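Local coordinates for protein peptidoglycan-N-acetylmuramic acid deacetylase PdaA (Bacillus subtilis, PDB 1NY1) that catalyses the deacetylation of N-acetylmuramic acid residues in peptidoglycan glycan strands, leading to muramic delta-lactam formation in the spore cortex, and is required for germination, at residues A[55-60]-A[203-208]; A[168-173]-A[197-202]; A[181-186]-A[210-215]. All blocks are in the same frame, centred on the assembly; numbering follows the deposited sequence.

Helix 205-219 links contacts 1 and 3: its first turn meets the start of helix 58-67 in contact 1, and its next turns pack on helix 179-188 in contact 3. Contact 2, centred about 10 Å from contact 1 and about 13 Å from contact 3, carries Asp170 and His199 of the probable active site. The side chain of His199 comes within about 4 Å of that of Asp50 and about 6 Å of that of the metal ligand His101. Probable hydrogen bonds from Asn55 ND2 to Val201 O (2.9 Å) and between Thr58 OG1 and Thr200 OG1 (2.8 Å) tie contact 1 to contact 2, while Phe168 packs against helix 179-188 of contact 3.

Contact 1. Residues A[55-60]-A[203-208]; sequences NGYTPK and RDNAEA
In the NodB homology domain, a distorted beta/alpha barrel, the loops leaving strands 44-51 and 194-198 each turn into a helix, and the first turns of these helices, 58-67 and 205-219, meet here. Lys60 spans the gap. Its CB rests on the methyl of Ala206 (CB to CB 3.7 Å), where the two backbones come nearest. CG continues anti to the backbone carbonyl carbon, and the chain then bends at chi3 (-65°), so that CD and CE pass alongside the carboxylate of Glu207 on the way to the tip. There Lys60 NZ forms a salt bridge with Glu207 OE2 at 2.9 Å, Glu207 OE2 accepting through its syn lone pair. Glu207 reaches this position through its own bend at chi2 (69°).

Tyr57, just before helix 58-67, fills the other half of the contact. With CG anti to its carbonyl carbon (chi1 -53°), its ring extends beside the backbone of Arg203: Tyr57 CE2 lies 3.9 Å from Arg203 N, and its OH equally far from Arg203 CA. The base of the side chain abuts the amide end of Asn205, whose plane stands almost perpendicular to the ring. An alanine here removes the ring and OH that lie against Arg203, and would probably loosen the packing there and weaken that beside Asn205, where CB remains.

Asp204 occupies the N-cap position of helix 205-219 but makes no side-chain capping bond; its carbonyl O takes the first helical bond, from Ala208 N. Its carboxylate instead serves a bridging water, which donates to Asp204 OD1 at 2.7 Å, accepts from Asp204 N at 2.8 Å, and receives a weak bond from Lys60 NZ at 3.2 Å.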
ATOM      1  N   ASN A  55       7.080  -6.880  13.828  1.00  8.74           N
ATOM      2  CA  ASN A  55       7.773  -6.384  15.010  1.00  9.65           C
ATOM      3  C   ASN A  55       6.831  -6.324  16.218  1.00 11.37           C
ATOM      4  O   ASN A  55       7.105  -5.630  17.197  1.00 12.15           O
ATOM      5  CB  ASN A  55       8.400  -5.012  14.739  1.00  8.66           C
ATOM      6  CG  ASN A  55       9.404  -4.608  15.807  1.00 10.25           C
ATOM      7  OD1 ASN A  55      10.132  -5.448  16.339  1.00  9.09           O
ATOM      8  ND2 ASN A  55       9.460  -3.314  16.113  1.00  7.50           N
ATOM      9  N   GLY A  56       5.711  -7.037  16.124  1.00 11.78           N
ATOM     10  CA  GLY A  56       4.771  -7.126  17.231  1.00 12.17           C
ATOM     11  C   GLY A  56       3.552  -6.224  17.318  1.00 12.67           C
ATOM     12  O   GLY A  56       2.818  -6.306  18.300  1.00 16.10           O
ATOM     13  N   TYR A  57       3.306  -5.399  16.304  1.00 11.56           N
ATOM     14  CA  TYR A  57       2.175  -4.485  16.347  1.00 10.86           C
ATOM     15  C   TYR A  57       1.059  -4.727  15.339  1.00 11.53           C
ATOM     16  O   TYR A  57       0.005  -4.097  15.425  1.00 12.68           O
ATOM     17  CB  TYR A  57       2.674  -3.039  16.190  1.00 10.09           C
ATOM     18  CG  TYR A  57       3.759  -2.648  17.173  1.00  9.48           C
ATOM     19  CD1 TYR A  57       3.497  -2.584  18.538  1.00 12.39           C
ATOM     20  CD2 TYR A  57       5.054  -2.362  16.734  1.00  9.53           C
ATOM     21  CE1 TYR A  57       4.496  -2.246  19.451  1.00 12.42           C
ATOM     22  CE2 TYR A  57       6.066  -2.023  17.640  1.00  9.12           C
ATOM     23  CZ  TYR A  57       5.776  -1.970  18.999  1.00 12.92           C
ATOM     24  OH  TYR A  57       6.763  -1.667  19.915  1.00 12.13           O
ATOM     25  N   THR A  58       1.260  -5.626  14.382  1.00 10.63           N
ATOM     26  CA  THR A  58       0.219  -5.838  13.381  1.00 10.02           C
ATOM     27  C   THR A  58      -1.115  -6.309  13.966  1.00 10.59           C
ATOM     28  O   THR A  58      -2.172  -5.937  13.465  1.00  9.74           O
ATOM     29  CB  THR A  58       0.709  -6.781  12.272  1.00 11.17           C
ATOM     30  OG1 THR A  58       1.896  -6.223  11.691  1.00 11.53           O
ATOM     31  CG2 THR A  58      -0.344  -6.915  11.179  1.00 11.66           C
ATOM     32  N   PRO A  59      -1.082  -7.132  15.030  1.00 10.95           N
ATOM     33  CA  PRO A  59      -2.349  -7.580  15.616  1.00 11.74           C
ATOM     34  C   PRO A  59      -3.147  -6.367  16.096  1.00 12.11           C
ATOM     35  O   PRO A  59      -4.360  -6.303  15.908  1.00  9.93           O
ATOM     36  CB  PRO A  59      -1.899  -8.466  16.769  1.00 11.88           C
ATOM     37  CG  PRO A  59      -0.670  -9.100  16.218  1.00 12.18           C
ATOM     38  CD  PRO A  59       0.041  -7.926  15.555  1.00 12.57           C
ATOM     39  N   LYS A  60      -2.470  -5.404  16.718  1.00 11.48           N
ATOM     40  CA  LYS A  60      -3.164  -4.210  17.193  1.00 12.23           C
ATOM     41  C   LYS A  60      -3.685  -3.375  16.024  1.00 11.87           C
ATOM     42  O   LYS A  60      -4.779  -2.813  16.100  1.00 11.25           O
ATOM     43  CB  LYS A  60      -2.255  -3.360  18.092  1.00 12.69           C
ATOM     44  CG  LYS A  60      -2.063  -3.932  19.504  1.00 19.03           C
ATOM     45  CD  LYS A  60      -1.413  -2.925  20.462  1.00 21.94           C
ATOM     46  CE  LYS A  60       0.014  -2.573  20.038  1.00 23.11           C
ATOM     47  NZ  LYS A  60       0.613  -1.477  20.868  1.00 22.08           N
ATOM     48  N   ARG A 203       6.985   1.688  17.065  1.00  9.99           N
ATOM     49  CA  ARG A 203       6.296   1.868  18.337  1.00 10.08           C
ATOM     50  C   ARG A 203       5.095   2.803  18.247  1.00 10.65           C
ATOM     51  O   ARG A 203       5.188   3.904  17.701  1.00 10.68           O
ATOM     52  CB  ARG A 203       7.271   2.392  19.400  1.00 12.24           C
ATOM     53  CG  ARG A 203       6.644   2.547  20.778  1.00 19.17           C
ATOM     54  CD  ARG A 203       7.696   2.903  21.815  1.00 20.64           C
ATOM     55  NE  ARG A 203       8.379   4.143  21.473  1.00 26.04           N
ATOM     56  CZ  ARG A 203       7.867   5.352  21.665  1.00 26.93           C
ATOM     57  NH1 ARG A 203       6.662   5.486  22.205  1.00 27.49           N
ATOM     58  NH2 ARG A 203       8.552   6.430  21.301  1.00 28.30           N
ATOM     59  N   ASP A 204       3.970   2.329  18.778  1.00 10.77           N
ATOM     60  CA  ASP A 204       2.718   3.069  18.816  1.00 11.46           C
ATOM     61  C   ASP A 204       2.045   3.399  17.482  1.00 11.80           C
ATOM     62  O   ASP A 204       1.128   4.220  17.450  1.00 11.24           O
ATOM     63  CB  ASP A 204       2.909   4.361  19.627  1.00 15.00           C
ATOM     64  CG  ASP A 204       2.806   4.132  21.130  1.00 18.51           C
ATOM     65  OD1 ASP A 204       2.633   2.974  21.558  1.00 20.69           O
ATOM     66  OD2 ASP A 204       2.892   5.118  21.893  1.00 22.95           O
ATOM     67  N   ASN A 205       2.471   2.774  16.385  1.00  9.48           N
ATOM     68  CA  ASN A 205       1.844   3.072  15.100  1.00 11.09           C
ATOM     69  C   ASN A 205       0.353   2.731  15.113  1.00 10.80           C
ATOM     70  O   ASN A 205      -0.447   3.431  14.495  1.00 10.77           O
ATOM     71  CB  ASN A 205       2.547   2.345  13.934  1.00 10.13           C
ATOM     72  CG  ASN A 205       2.294   0.843  13.924  1.00 10.16           C
ATOM     73  OD1 ASN A 205       3.041   0.059  14.524  1.00 12.78           O
ATOM     74  ND2 ASN A 205       1.236   0.437  13.240  1.00  7.02           N
ATOM     75  N   ALA A 206      -0.029   1.675  15.828  1.00 10.81           N
ATOM     76  CA  ALA A 206      -1.439   1.283  15.901  1.00 11.82           C
ATOM     77  C   ALA A 206      -2.264   2.341  16.637  1.00 10.53           C
ATOM     78  O   ALA A 206      -3.386   2.659  16.235  1.00 11.43           O
ATOM     79  CB  ALA A 206      -1.579  -0.066  16.600  1.00 12.32           C
ATOM     80  N   GLU A 207      -1.704   2.869  17.722  1.00 10.83           N
ATOM     81  CA  GLU A 207      -2.374   3.901  18.505  1.00 10.54           C
ATOM     82  C   GLU A 207      -2.478   5.189  17.684  1.00 11.35           C
ATOM     83  O   GLU A 207      -3.493   5.883  17.729  1.00  9.97           O
ATOM     84  CB  GLU A 207      -1.601   4.170  19.804  1.00 13.44           C
ATOM     85  CG  GLU A 207      -1.654   3.061  20.871  1.00 16.20           C
ATOM     86  CD  GLU A 207      -0.901   1.782  20.497  1.00 19.48           C
ATOM     87  OE1 GLU A 207      -0.039   1.811  19.594  1.00 17.48           O
ATOM     88  OE2 GLU A 207      -1.163   0.742  21.135  1.00 20.09           O
ATOM     89  N   ALA A 208      -1.426   5.510  16.933  1.00  9.30           N
ATOM     90  CA  ALA A 208      -1.452   6.713  16.109  1.00  9.50           C
ATOM     91  C   ALA A 208      -2.548   6.560  15.058  1.00  9.24           C
ATOM     92  O   ALA A 208      -3.316   7.490  14.813  1.00  8.77           O
ATOM     93  CB  ALA A 208      -0.096   6.934  15.432  1.00  7.43           C
TER
HETATM   94  O   HOH W   1       3.145   0.479  20.725  1.00 18.43           O

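Contact 2. Residues A[168-173]-A[197-202]; sequences FVDWKI and LLHTVS
Asp170 and His199 cross at about a right angle, with the carboxylate plane turned 61° from the imidazole and the acid standing at the ring's edge. By similarity His199 is the catalytic proton donor and Asp170 the residue that raises its pKa; the effect would come from the negative charge at the ring's edge, for the bond in this model is to the main chain. Asp170 CG occupies the crowded position between its backbone N and carbonyl carbon, which swings the carboxylate inward. Asp170 OD2 accepts from His199 N at 2.9 Å, nearly straight (158°) and from somewhat above the carboxylate plane, so the acid fixes the backbone that carries the histidine.

Trp171 approaches His199 differently. Trp171 CB sits over one face of the His199 ring, 3.9 Å from its centroid, a CH-pi contact. The indole runs beside the histidine, pointing the same way, and turns its edge toward that face in an offset edge-to-face pair, with centroids 5.1 Å apart and planes at 71°. The imidazole is thus bordered by the acid at its edge and by the tryptophan over a face.

Beyond Asp170 and His199, a water donates to Asp170 O at 2.7 Å and accepts from Ser202 N at 2.8 Å, closing the two loops together. A second water joins Lys172 O to Ser202 OG. Ile173 CD1 meets Val201 CG2 at 3.7 Å at one end, and at the other Phe168 CE1 lies 3.6 Å from Leu198 CD2.

Leu198 is held by backbone bonds to Thr48 and Asp50 of the adjoining parallel strand 44-51, while its side chain touches Met186 of helix 179-188 and Leu209 of helix 205-219. Phe168 packs on Ala182 and Met186 of helix 179-188, and its ring lies nearly parallel to that of His185.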
ATOM      1  N   PHE A 168       5.519   8.519   5.371  1.00 11.00           N
ATOM      2  CA  PHE A 168       6.465   9.189   6.238  1.00 11.46           C
ATOM      3  C   PHE A 168       7.396   8.152   6.834  1.00 11.58           C
ATOM      4  O   PHE A 168       7.257   6.957   6.566  1.00 10.55           O
ATOM      5  CB  PHE A 168       5.752   9.978   7.337  1.00 11.13           C
ATOM      6  CG  PHE A 168       4.642   9.229   8.006  1.00 11.51           C
ATOM      7  CD1 PHE A 168       3.394   9.121   7.403  1.00 11.22           C
ATOM      8  CD2 PHE A 168       4.843   8.639   9.249  1.00 11.94           C
ATOM      9  CE1 PHE A 168       2.355   8.435   8.032  1.00 13.53           C
ATOM     10  CE2 PHE A 168       3.811   7.949   9.887  1.00 11.28           C
ATOM     11  CZ  PHE A 168       2.565   7.848   9.278  1.00 12.13           C
ATOM     12  N   VAL A 169       8.352   8.600   7.634  1.00 11.32           N
ATOM     13  CA  VAL A 169       9.308   7.675   8.208  1.00 12.33           C
ATOM     14  C   VAL A 169       8.779   6.952   9.431  1.00 12.81           C
ATOM     15  O   VAL A 169       8.978   7.389  10.564  1.00 14.19           O
ATOM     16  CB  VAL A 169      10.619   8.385   8.574  1.00 14.87           C
ATOM     17  CG1 VAL A 169      11.628   7.358   9.077  1.00 14.84           C
ATOM     18  CG2 VAL A 169      11.163   9.120   7.358  1.00 13.80           C
ATOM     19  N   ASP A 170       8.101   5.837   9.190  1.00 12.57           N
ATOM     20  CA  ASP A 170       7.551   5.028  10.271  1.00 12.91           C
ATOM     21  C   ASP A 170       8.070   3.599  10.107  1.00 11.74           C
ATOM     22  O   ASP A 170       7.456   2.645  10.576  1.00 11.58           O
ATOM     23  CB  ASP A 170       6.013   5.054  10.229  1.00 12.20           C
ATOM     24  CG  ASP A 170       5.446   4.365   8.999  1.00 12.23           C
ATOM     25  OD1 ASP A 170       6.135   4.338   7.962  1.00 12.81           O
ATOM     26  OD2 ASP A 170       4.304   3.867   9.064  1.00 10.85           O
ATOM     27  N   TRP A 171       9.222   3.480   9.451  1.00 11.23           N
ATOM     28  CA  TRP A 171       9.851   2.192   9.183  1.00 11.93           C
ATOM     29  C   TRP A 171      11.266   2.056   9.746  1.00 14.33           C
ATOM     30  O   TRP A 171      11.895   1.003   9.614  1.00 13.09           O
ATOM     31  CB  TRP A 171       9.907   1.958   7.676  1.00 13.74           C
ATOM     32  CG  TRP A 171      10.420   3.152   6.926  1.00 16.80           C
ATOM     33  CD1 TRP A 171       9.674   4.158   6.382  1.00 18.39           C
ATOM     34  CD2 TRP A 171      11.789   3.472   6.647  1.00 19.41           C
ATOM     35  NE1 TRP A 171      10.492   5.080   5.776  1.00 19.12           N
ATOM     36  CE2 TRP A 171      11.794   4.685   5.924  1.00 20.85           C
ATOM     37  CE3 TRP A 171      13.011   2.850   6.937  1.00 21.15           C
ATOM     38  CZ2 TRP A 171      12.979   5.290   5.483  1.00 22.46           C
ATOM     39  CZ3 TRP A 171      14.188   3.454   6.498  1.00 24.67           C
ATOM     40  CH2 TRP A 171      14.162   4.660   5.780  1.00 23.27           C
ATOM     41  N   LYS A 172      11.769   3.120  10.357  1.00 13.66           N
ATOM     42  CA  LYS A 172      13.116   3.108  10.929  1.00 15.04           C
ATOM     43  C   LYS A 172      13.106   2.599  12.364  1.00 13.70           C
ATOM     44  O   LYS A 172      12.800   3.342  13.293  1.00 13.25           O
ATOM     45  CB  LYS A 172      13.718   4.511  10.903  1.00 16.13           C
ATOM     46  CG  LYS A 172      14.266   4.925   9.559  1.00 23.10           C
ATOM     47  CD  LYS A 172      15.053   6.217   9.677  1.00 25.27           C
ATOM     48  CE  LYS A 172      15.641   6.612   8.334  1.00 28.91           C
ATOM     49  NZ  LYS A 172      16.319   7.934   8.388  1.00 30.88           N
ATOM     50  N   ILE A 173      13.465   1.333  12.545  1.00 14.17           N
ATOM     51  CA  ILE A 173      13.469   0.732  13.869  1.00 14.00           C
ATOM     52  C   ILE A 173      14.499   1.335  14.815  1.00 13.43           C
ATOM     53  O   ILE A 173      14.291   1.356  16.029  1.00 11.33           O
ATOM     54  CB  ILE A 173      13.705  -0.795  13.785  1.00 15.02           C
ATOM     55  CG1 ILE A 173      12.681  -1.422  12.838  1.00 17.36           C
ATOM     56  CG2 ILE A 173      13.538  -1.430  15.162  1.00 16.42           C
ATOM     57  CD1 ILE A 173      11.241  -1.224  13.282  1.00 19.05           C
ATOM     58  N   LEU A 197       0.438   5.166   2.662  1.00  9.50           N
ATOM     59  CA  LEU A 197       1.347   4.035   2.689  1.00  9.82           C
ATOM     60  C   LEU A 197       1.858   4.030   4.121  1.00  8.80           C
ATOM     61  O   LEU A 197       2.571   4.947   4.538  1.00  9.12           O
ATOM     62  CB  LEU A 197       2.518   4.233   1.720  1.00 11.71           C
ATOM     63  CG  LEU A 197       3.496   3.072   1.495  1.00 16.68           C
ATOM     64  CD1 LEU A 197       4.702   3.583   0.724  1.00 19.56           C
ATOM     65  CD2 LEU A 197       3.952   2.481   2.802  1.00 16.47           C
ATOM     66  N   LEU A 198       1.485   3.003   4.875  1.00  8.24           N
ATOM     67  CA  LEU A 198       1.898   2.892   6.268  1.00  8.79           C
ATOM     68  C   LEU A 198       2.648   1.592   6.519  1.00  9.46           C
ATOM     69  O   LEU A 198       2.549   0.645   5.740  1.00  8.59           O
ATOM     70  CB  LEU A 198       0.673   2.922   7.188  1.00  8.71           C
ATOM     71  CG  LEU A 198      -0.252   4.132   7.110  1.00  9.41           C
ATOM     72  CD1 LEU A 198      -1.452   3.917   8.019  1.00  9.27           C
ATOM     73  CD2 LEU A 198       0.514   5.382   7.512  1.00  9.85           C
ATOM     74  N   HIS A 199       3.409   1.570   7.608  1.00  7.91           N
ATOM     75  CA  HIS A 199       4.144   0.383   8.032  1.00  9.43           C
ATOM     76  C   HIS A 199       3.549   0.070   9.395  1.00  8.97           C
ATOM     77  O   HIS A 199       2.874   0.916   9.980  1.00  9.36           O
ATOM     78  CB  HIS A 199       5.642   0.683   8.134  1.00 10.49           C
ATOM     79  CG  HIS A 199       6.259   1.028   6.816  1.00 12.18           C
ATOM     80  ND1 HIS A 199       6.585   0.070   5.881  1.00 12.09           N
ATOM     81  CD2 HIS A 199       6.481   2.225   6.225  1.00 10.33           C
ATOM     82  CE1 HIS A 199       6.975   0.662   4.766  1.00 11.09           C
ATOM     83  NE2 HIS A 199       6.920   1.970   4.947  1.00 15.32           N
ATOM     84  N   THR A 200       3.776  -1.134   9.903  1.00  7.95           N
ATOM     85  CA  THR A 200       3.210  -1.507  11.192  1.00  9.05           C
ATOM     86  C   THR A 200       4.276  -1.980  12.173  1.00  8.54           C
ATOM     87  O   THR A 200       3.968  -2.682  13.136  1.00  8.16           O
ATOM     88  CB  THR A 200       2.168  -2.641  11.025  1.00  9.60           C
ATOM     89  OG1 THR A 200       2.835  -3.848  10.627  1.00 11.75           O
ATOM     90  CG2 THR A 200       1.140  -2.264   9.960  1.00  9.05           C
ATOM     91  N   VAL A 201       5.521  -1.574  11.945  1.00  9.40           N
ATOM     92  CA  VAL A 201       6.628  -2.002  12.796  1.00  8.56           C
ATOM     93  C   VAL A 201       7.109  -1.009  13.855  1.00 10.75           C
ATOM     94  O   VAL A 201       7.826  -1.393  14.782  1.00  8.89           O
ATOM     95  CB  VAL A 201       7.860  -2.390  11.939  1.00 10.59           C
ATOM     96  CG1 VAL A 201       7.527  -3.580  11.055  1.00 11.32           C
ATOM     97  CG2 VAL A 201       8.302  -1.205  11.076  1.00  9.74           C
ATOM     98  N   SER A 202       6.718   0.257  13.739  1.00 11.83           N
ATOM     99  CA  SER A 202       7.194   1.262  14.689  1.00 10.93           C
ATOM    100  C   SER A 202       6.328   1.445  15.933  1.00 10.97           C
ATOM    101  O   SER A 202       5.103   1.382  15.869  1.00 11.21           O
ATOM    102  CB  SER A 202       7.366   2.603  13.970  1.00 11.60           C
ATOM    103  OG  SER A 202       8.254   3.456  14.681  1.00 12.85           O
TER
HETATM  104  O   HOH W   2       4.988   5.582   5.699  1.00 12.66           O
HETATM  105  O   HOH W   3       7.402   5.241   3.983  1.00 16.29           O
HETATM  106  O   HOH W   4       5.267   1.548  11.683  1.00  8.29           O
HETATM  107  O   HOH W   5      10.287   4.447  12.905  1.00 10.78           O

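Contact 3. Residues A[181-186]-A[210-215]; sequences YAYDHM and DDAITD
Asp210 O is gripped twice, both times by Thr214: the backbone N reaches it at 3.1 Å in the regular helical bond, and the side-chain OG1 adds a second bond at 2.9 Å from above the carbonyl plane. This doubly bonded turn belongs to helix 205-219, which packs on helix 179-188; segments 181-186 and 210-215 run roughly parallel, 28° apart, their axes approaching to 9.2 Å. Strand 194-198 lies between the two helices in the chain, making an alpha-beta-alpha unit of the deacetylase barrel.

Tyr183 bridges the gap. Its CG is anti to the backbone N (chi1 169°), which sends the ring across to the neighbouring helix. Tyr183 CD2 lies 3.7 Å from Ala212 N at the ring edge, with Asp211 CB close by. At the tip, Tyr183 OH donates to Asp215 OD2 at 2.6 Å, entering 53° out of the carboxylate plane. One turn further on, SE of Met186, a selenomethionine, packs on Ala212 CB at 3.9 Å. The carboxylate of Asp211 turns to Lys179 in a salt bridge.

Asp215 OD2 also lies close to Asp211 O, and the phenol hydrogen would probably offset part of the repulsion between the two acceptors. A short phenol-to-carboxylate bond of this kind would be expected to favour an ionised Asp215 and a protonated Tyr183, probably countering the opposite effect of Asp211 O.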
ATOM      1  N   TYR A 181       4.417  11.715  16.437  1.00 10.51           N
ATOM      2  CA  TYR A 181       5.085  11.910  15.152  1.00 10.10           C
ATOM      3  C   TYR A 181       4.257  11.370  13.987  1.00 11.62           C
ATOM      4  O   TYR A 181       4.041  12.063  12.988  1.00 10.69           O
ATOM      5  CB  TYR A 181       6.454  11.226  15.141  1.00 10.61           C
ATOM      6  CG  TYR A 181       7.252  11.508  13.889  1.00 12.30           C
ATOM      7  CD1 TYR A 181       7.926  12.718  13.733  1.00 15.99           C
ATOM      8  CD2 TYR A 181       7.309  10.583  12.847  1.00 14.30           C
ATOM      9  CE1 TYR A 181       8.639  13.004  12.571  1.00 18.83           C
ATOM     10  CE2 TYR A 181       8.019  10.862  11.676  1.00 15.95           C
ATOM     11  CZ  TYR A 181       8.682  12.075  11.548  1.00 17.46           C
ATOM     12  OH  TYR A 181       9.386  12.365  10.399  1.00 18.15           O
ATOM     13  N   ALA A 182       3.799  10.128  14.119  1.00 11.63           N
ATOM     14  CA  ALA A 182       3.003   9.473  13.079  1.00 10.97           C
ATOM     15  C   ALA A 182       1.631  10.109  12.925  1.00 11.55           C
ATOM     16  O   ALA A 182       1.166  10.351  11.811  1.00 10.96           O
ATOM     17  CB  ALA A 182       2.844   7.985  13.407  1.00  9.92           C
ATOM     18  N   TYR A 183       0.977  10.352  14.055  1.00 10.89           N
ATOM     19  CA  TYR A 183      -0.342  10.961  14.050  1.00 11.36           C
ATOM     20  C   TYR A 183      -0.303  12.315  13.340  1.00 11.85           C
ATOM     21  O   TYR A 183      -1.101  12.573  12.441  1.00 11.36           O
ATOM     22  CB  TYR A 183      -0.846  11.124  15.485  1.00 13.60           C
ATOM     23  CG  TYR A 183      -2.082  11.979  15.607  1.00 16.52           C
ATOM     24  CD1 TYR A 183      -1.981  13.356  15.819  1.00 18.35           C
ATOM     25  CD2 TYR A 183      -3.354  11.422  15.483  1.00 18.01           C
ATOM     26  CE1 TYR A 183      -3.115  14.155  15.906  1.00 18.75           C
ATOM     27  CE2 TYR A 183      -4.497  12.217  15.563  1.00 18.14           C
ATOM     28  CZ  TYR A 183      -4.370  13.577  15.776  1.00 19.28           C
ATOM     29  OH  TYR A 183      -5.497  14.365  15.859  1.00 17.11           O
ATOM     30  N   ASP A 184       0.630  13.173  13.734  1.00 12.57           N
ATOM     31  CA  ASP A 184       0.735  14.491  13.118  1.00 12.20           C
ATOM     32  C   ASP A 184       0.900  14.430  11.606  1.00 12.51           C
ATOM     33  O   ASP A 184       0.353  15.268  10.886  1.00 12.33           O
ATOM     34  CB  ASP A 184       1.884  15.291  13.736  1.00 14.07           C
ATOM     35  CG  ASP A 184       1.548  15.816  15.117  1.00 15.94           C
ATOM     36  OD1 ASP A 184       0.342  15.851  15.457  1.00 15.57           O
ATOM     37  OD2 ASP A 184       2.480  16.210  15.858  1.00 16.69           O
ATOM     38  N   HIS A 185       1.656  13.451  11.117  1.00 11.18           N
ATOM     39  CA  HIS A 185       1.840  13.316   9.677  1.00 11.64           C
ATOM     40  C   HIS A 185       0.575  12.878   8.956  1.00 11.74           C
ATOM     41  O   HIS A 185       0.268  13.387   7.883  1.00 10.94           O
ATOM     42  CB  HIS A 185       2.979  12.337   9.363  1.00 11.22           C
ATOM     43  CG  HIS A 185       4.305  13.006   9.186  1.00 12.33           C
ATOM     44  ND1 HIS A 185       5.385  12.751  10.002  1.00 14.82           N
ATOM     45  CD2 HIS A 185       4.717  13.942   8.299  1.00 10.63           C
ATOM     46  CE1 HIS A 185       6.404  13.503   9.626  1.00 11.69           C
ATOM     47  NE2 HIS A 185       6.024  14.234   8.595  1.00 16.32           N
HETATM   48  N   MSE A 186      -0.160  11.940   9.543  1.00 12.67           N
HETATM   49  CA  MSE A 186      -1.382  11.453   8.922  1.00 12.20           C
HETATM   50  C   MSE A 186      -2.467  12.515   8.865  1.00 14.49           C
HETATM   51  O   MSE A 186      -3.292  12.516   7.954  1.00 14.38           O
HETATM   52  CB  MSE A 186      -1.889  10.222   9.659  1.00 14.16           C
HETATM   53  CG  MSE A 186      -0.994   9.011   9.463  1.00 11.70           C
HETATM   54 SE   MSE A 186      -1.743   7.389  10.178  1.00 12.08          SE
HETATM   55  CE  MSE A 186      -1.044   7.457  11.966  1.00 12.31           C
ATOM     56  N   ASP A 210      -5.215   4.687  15.224  1.00 12.29           N
ATOM     57  CA  ASP A 210      -6.506   4.726  15.904  1.00 13.98           C
ATOM     58  C   ASP A 210      -6.955   6.193  16.033  1.00 13.55           C
ATOM     59  O   ASP A 210      -8.080   6.542  15.666  1.00 13.00           O
ATOM     60  CB  ASP A 210      -6.367   4.067  17.283  1.00 14.74           C
ATOM     61  CG  ASP A 210      -7.699   3.837  17.978  1.00 18.65           C
ATOM     62  OD1 ASP A 210      -8.771   4.172  17.414  1.00 17.97           O
ATOM     63  OD2 ASP A 210      -7.664   3.307  19.106  1.00 19.78           O
ATOM     64  N   ASP A 211      -6.069   7.050  16.538  1.00 14.56           N
ATOM     65  CA  ASP A 211      -6.375   8.472  16.709  1.00 15.28           C
ATOM     66  C   ASP A 211      -6.599   9.182  15.380  1.00 15.13           C
ATOM     67  O   ASP A 211      -7.490  10.024  15.252  1.00 15.43           O
ATOM     68  CB  ASP A 211      -5.245   9.189  17.457  1.00 17.86           C
ATOM     69  CG  ASP A 211      -5.100   8.724  18.898  1.00 20.30           C
ATOM     70  OD1 ASP A 211      -5.927   7.907  19.355  1.00 19.07           O
ATOM     71  OD2 ASP A 211      -4.156   9.183  19.571  1.00 19.96           O
ATOM     72  N   ALA A 212      -5.776   8.848  14.393  1.00 14.02           N
ATOM     73  CA  ALA A 212      -5.874   9.460  13.075  1.00 13.33           C
ATOM     74  C   ALA A 212      -7.213   9.159  12.414  1.00 13.35           C
ATOM     75  O   ALA A 212      -7.852  10.055  11.871  1.00 13.77           O
ATOM     76  CB  ALA A 212      -4.728   8.976  12.186  1.00 13.52           C
ATOM     77  N   ILE A 213      -7.639   7.901  12.453  1.00 12.37           N
ATOM     78  CA  ILE A 213      -8.917   7.549  11.843  1.00 13.57           C
ATOM     79  C   ILE A 213     -10.042   8.263  12.586  1.00 13.86           C
ATOM     80  O   ILE A 213     -10.922   8.864  11.969  1.00 13.89           O
ATOM     81  CB  ILE A 213      -9.172   6.028  11.883  1.00 10.69           C
ATOM     82  CG1 ILE A 213      -8.158   5.315  10.987  1.00  9.62           C
ATOM     83  CG2 ILE A 213     -10.590   5.725  11.389  1.00 12.35           C
ATOM     84  CD1 ILE A 213      -8.208   3.813  11.100  1.00 11.42           C
ATOM     85  N   THR A 214     -10.011   8.200  13.913  1.00 15.09           N
ATOM     86  CA  THR A 214     -11.038   8.857  14.704  1.00 15.85           C
ATOM     87  C   THR A 214     -11.159  10.330  14.311  1.00 17.27           C
ATOM     88  O   THR A 214     -12.238  10.787  13.935  1.00 16.71           O
ATOM     89  CB  THR A 214     -10.738   8.757  16.214  1.00 17.17           C
ATOM     90  OG1 THR A 214     -10.652   7.379  16.594  1.00 17.40           O
ATOM     91  CG2 THR A 214     -11.846   9.423  17.023  1.00 17.02           C
ATOM     92  N   ASP A 215     -10.055  11.068  14.371  1.00 17.32           N
ATOM     93  CA  ASP A 215     -10.085  12.491  14.034  1.00 19.41           C
ATOM     94  C   ASP A 215     -10.360  12.802  12.564  1.00 19.12           C
ATOM     95  O   ASP A 215     -11.002  13.809  12.252  1.00 18.51           O
ATOM     96  CB  ASP A 215      -8.789  13.173  14.475  1.00 22.13           C
ATOM     97  CG  ASP A 215      -8.640  13.206  15.982  1.00 28.23           C
ATOM     98  OD1 ASP A 215      -9.624  13.562  16.675  1.00 30.68           O
ATOM     99  OD2 ASP A 215      -7.540  12.882  16.481  1.00 30.59           O
TER